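Local coordinates for protein PAN2-PAN3 deadenylation complex catalytic subunit pan2 (PDB 4CZW) that shortens mRNA poly(A) tails exonucleolytically, releasing 5'-AMP, as catalytic subunit of the PAN deadenylation complex (pseudo-UCH and nuclease domains in this chain), at residues Thr73-Ala77 against Asp78-Leu82; Asp410-Val413 against Leu414-Asn418. One frame throughout, in Å; residues are numbered along the deposited sequence.

Contact 1 of 2, residues Thr73-Ala77 against Asp78-Leu82. With ZN (zinc ion), chain B.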
# COMPACT_ATOMS: atom_id res chain seq x y z
N THR A 73 1.49 -6.81 -13.91
CA THR A 73 2.39 -7.32 -14.95
C THR A 73 3.09 -8.59 -14.48
O THR A 73 2.78 -9.13 -13.42
CB THR A 73 3.44 -6.27 -15.35
OG1 THR A 73 4.36 -6.07 -14.27
CG2 THR A 73 2.78 -4.95 -15.72
N ALA A 74 4.05 -9.05 -15.27
CA ALA A 74 4.78 -10.27 -14.96
C ALA A 74 6.02 -9.98 -14.12
O ALA A 74 6.90 -10.83 -14.00
CB ALA A 74 5.17 -10.99 -16.24
N CYS A 75 6.07 -8.79 -13.54
CA CYS A 75 7.21 -8.35 -12.74
C CYS A 75 7.54 -9.33 -11.61
O CYS A 75 6.71 -9.58 -10.73
CB CYS A 75 6.95 -6.96 -12.15
SG CYS A 75 8.25 -6.33 -11.06
N LEU A 76 8.74 -9.89 -11.66
CA LEU A 76 9.19 -10.83 -10.64
C LEU A 76 10.30 -10.22 -9.78
O LEU A 76 11.05 -10.94 -9.11
CB LEU A 76 9.68 -12.13 -11.28
CG LEU A 76 8.62 -13.00 -11.96
CD1 LEU A 76 9.24 -14.24 -12.56
CD2 LEU A 76 7.52 -13.37 -10.97
N ALA A 77 10.41 -8.90 -9.82
CA ALA A 77 11.40 -8.20 -9.02
C ALA A 77 11.05 -8.28 -7.54
O ALA A 77 9.90 -8.08 -7.15
CB ALA A 77 11.51 -6.75 -9.46
N ASP A 78 12.05 -8.58 -6.72
CA ASP A 78 11.86 -8.69 -5.28
C ASP A 78 13.16 -8.38 -4.56
O ASP A 78 14.15 -9.11 -4.72
CB ASP A 78 11.35 -10.09 -4.90
CG ASP A 78 10.96 -10.20 -3.44
OD1 ASP A 78 10.55 -9.19 -2.85
OD2 ASP A 78 11.06 -11.32 -2.88
N PRO A 79 13.19 -7.31 -3.75
CA PRO A 79 12.06 -6.43 -3.43
C PRO A 79 11.67 -5.46 -4.55
O PRO A 79 12.50 -5.07 -5.36
CB PRO A 79 12.56 -5.65 -2.21
CG PRO A 79 14.03 -5.59 -2.41
CD PRO A 79 14.41 -6.91 -3.03
N CYS A 80 10.39 -5.10 -4.58
CA CYS A 80 9.85 -4.17 -5.56
C CYS A 80 8.70 -3.39 -4.92
O CYS A 80 7.57 -3.87 -4.85
CB CYS A 80 9.36 -4.91 -6.81
SG CYS A 80 8.64 -3.87 -8.09
N LEU A 81 9.01 -2.18 -4.46
CA LEU A 81 8.07 -1.39 -3.66
C LEU A 81 6.80 -1.00 -4.41
O LEU A 81 5.74 -0.84 -3.80
CB LEU A 81 8.76 -0.13 -3.13
CG LEU A 81 9.94 -0.38 -2.18
CD1 LEU A 81 10.52 0.94 -1.69
CD2 LEU A 81 9.51 -1.25 -1.01
N LEU A 82 6.90 -0.85 -5.73
CA LEU A 82 5.74 -0.49 -6.53
C LEU A 82 4.74 -1.64 -6.59
O LEU A 82 3.53 -1.43 -6.54
CB LEU A 82 6.15 -0.06 -7.94
CG LEU A 82 5.02 0.48 -8.81
CD1 LEU A 82 4.28 1.60 -8.08
CD2 LEU A 82 5.56 0.98 -10.14
ZN ZN B . 7.25 -4.71 -9.71
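Cys75 and Cys80 furnish two of the three thiolates of a zinc site of three cysteines and one histidine in the pseudo-UCH domain, consistent with a structural metal that helps order a loop with little regular secondary structure of its own. His70 and Cys83 complete the coordination shell. Cys75 SG and Cys80 SG each lie 2.3 Å from the zinc ion, and the S-Zn-S angle of about 114° is close to tetrahedral. With both sulfurs anti to their backbone nitrogens, and so beside the carbonyl carbons (chi1 177° for Cys75), they reach the ion from successive parts of the turn. The Cys75 sulfur has a second partner: the backbone N of Ala77 donates to Cys75 SG over 3.6 Å, a bond that would probably temper the charge on the thiolate. Cys80 is the N-cap residue of helix 81-94, whose first turn carries Cys83, and the ion joins this start of the helix, through Cys80 and Cys83, to Cys75 in the loop before it. Between Cys75 and Cys80 the chain turns, with a cis peptide bond ahead of Pro79. On the Cys75 arm, Thr73 makes an ST turn, its OG1 accepting from Cys75 N at 3.3 Å. The carbonyl oxygens of Cys75 and Ala77 both accept from Lys530 in helix 529-541 of the exonuclease domain, which places the zinc loop at the junction of the two domains. Inside the turn, the methyl carbon of Ala77 rests against the methylene of Cys80, CB to CB 3.9 Å.

Contact 2 of 2, residues Asp410-Val413 against Leu414-Asn418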
# COMPACT_ATOMS: atom_id res chain seq x y z
N ASP A 410 -1.75 -10.29 -16.05
CA ASP A 410 -0.76 -11.27 -16.49
C ASP A 410 -0.75 -12.46 -15.54
O ASP A 410 -0.67 -12.30 -14.32
CB ASP A 410 0.63 -10.63 -16.57
CG ASP A 410 1.65 -11.56 -17.20
OD1 ASP A 410 2.25 -12.37 -16.47
OD2 ASP A 410 1.86 -11.47 -18.43
N THR A 411 -0.82 -13.66 -16.11
CA THR A 411 -0.94 -14.88 -15.31
C THR A 411 0.23 -15.84 -15.51
O THR A 411 0.15 -17.00 -15.12
CB THR A 411 -2.25 -15.63 -15.64
OG1 THR A 411 -2.19 -16.11 -16.99
CG2 THR A 411 -3.45 -14.70 -15.49
N SER A 412 1.30 -15.34 -16.11
CA SER A 412 2.45 -16.18 -16.47
C SER A 412 3.15 -16.78 -15.26
O SER A 412 3.83 -17.80 -15.38
CB SER A 412 3.45 -15.37 -17.29
OG SER A 412 3.94 -14.26 -16.56
N VAL A 413 2.99 -16.15 -14.10
CA VAL A 413 3.64 -16.62 -12.88
C VAL A 413 3.06 -17.95 -12.41
O VAL A 413 3.73 -18.72 -11.71
CB VAL A 413 3.53 -15.56 -11.75
CG1 VAL A 413 2.08 -15.38 -11.32
CG2 VAL A 413 4.40 -15.93 -10.56
N LEU A 414 1.83 -18.23 -12.82
CA LEU A 414 1.15 -19.46 -12.41
C LEU A 414 1.63 -20.67 -13.20
O LEU A 414 1.54 -21.81 -12.73
CB LEU A 414 -0.37 -19.31 -12.58
CG LEU A 414 -1.07 -18.24 -11.74
CD1 LEU A 414 -2.55 -18.18 -12.09
CD2 LEU A 414 -0.88 -18.52 -10.26
N PHE A 415 2.15 -20.44 -14.40
CA PHE A 415 2.51 -21.52 -15.31
C PHE A 415 4.02 -21.71 -15.46
O PHE A 415 4.47 -22.71 -16.01
CB PHE A 415 1.88 -21.29 -16.68
CG PHE A 415 0.41 -20.98 -16.64
CD1 PHE A 415 -0.52 -21.98 -16.46
CD2 PHE A 415 -0.03 -19.67 -16.78
CE1 PHE A 415 -1.87 -21.69 -16.41
CE2 PHE A 415 -1.38 -19.38 -16.74
CZ PHE A 415 -2.30 -20.39 -16.55
N ARG A 416 4.79 -20.74 -14.97
CA ARG A 416 6.24 -20.77 -15.14
C ARG A 416 6.90 -21.81 -14.24
O ARG A 416 6.52 -21.99 -13.09
CB ARG A 416 6.83 -19.38 -14.86
CG ARG A 416 8.33 -19.29 -15.11
CD ARG A 416 8.84 -17.87 -14.98
NE ARG A 416 8.28 -16.99 -16.01
CZ ARG A 416 7.29 -16.13 -15.80
NH1 ARG A 416 6.74 -16.03 -14.59
NH2 ARG A 416 6.84 -15.38 -16.79
N ASP A 417 7.90 -22.50 -14.79
CA ASP A 417 8.64 -23.51 -14.04
C ASP A 417 10.12 -23.15 -13.93
O ASP A 417 10.82 -23.09 -14.94
CB ASP A 417 8.48 -24.89 -14.68
CG ASP A 417 9.18 -25.98 -13.90
OD1 ASP A 417 9.36 -25.83 -12.68
OD2 ASP A 417 9.55 -27.01 -14.52
N ASN A 418 10.58 -22.92 -12.71
CA ASN A 418 11.99 -22.62 -12.46
C ASN A 418 12.57 -23.54 -11.40
O ASN A 418 13.55 -23.19 -10.74
CB ASN A 418 12.16 -21.15 -12.04
CG ASN A 418 11.77 -20.19 -13.14
OD1 ASN A 418 11.93 -20.47 -14.33
ND2 ASN A 418 11.24 -19.03 -12.75
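Ser412 OG and Arg416 NH2 are joined by a hydrogen bond of 3.1 Å with an N-H...O angle of 151°, the serine oxygen lying somewhat tilted from the guanidinium plane. Ser412 OG in turn donates to Asp410 OD1 at 2.5 Å, using the syn lone pair of the carboxylate, so the hydroxyl bridges Asp410 and Arg416, whose charged atoms do not touch. Asp410 OD1 accepts a second hydrogen bond, from Ser412 N, at 3.1 Å and from above the carboxylate plane. This closes an Asx turn, a familiar way of starting a helix, and here it leads into the single, weakly bonded turn 412-415, between strand 385-394 and strand 441-451. Leu414 N donates to Thr411 O (3.1 Å), Phe415 N to Ser412 O (3.3 Å), and a weak bond from Arg416 N reaches Ser412 O as well. That carbonyl oxygen also lies over one face of the guanidinium group, because the arginine chain bends at chi3 (-65°) and folds back along the turn. Arg416 NH1 then comes within 3.6 Å of Val413 CA. With an alanine in place of Arg416, the Ser412 hydroxyl would probably lose its guanidinium donor, and the Asp410 carboxylate the positive charge near it. Farther out, Thr411 runs alongside Phe415, with Thr411 OG1 at the ring edge, in plane, 3.4 Å from Phe415 CE2. Leu414 CB covers one face of that ring, offset toward its rim, while the leucine side chain packs against Val538 and Leu539 of helix 529-541.

Following the chain from its N terminus, contact 1 comes first, a tight loop between helix 61-71 and helix 81-94 closed by the zinc ion. Contact 2 follows much later, after strand 385-394 and before strand 441-451 of the nuclease sheet, and closes the single short turn 412-415. The two lie in series, neither nested nor crossed, yet they pack directly together. Ala74 CB sits 3.2 Å from Asp410 OD1 and also touches Ser412; Leu76 CD1 meets Arg416 NH1 at 3.7 Å. A backbone hydrogen bond between Ala72 and Asp410 strengthens this seam. Helix 529-541 borders both contacts, so the zinc loop, the turn 412-415 and the exonuclease domain join at one place.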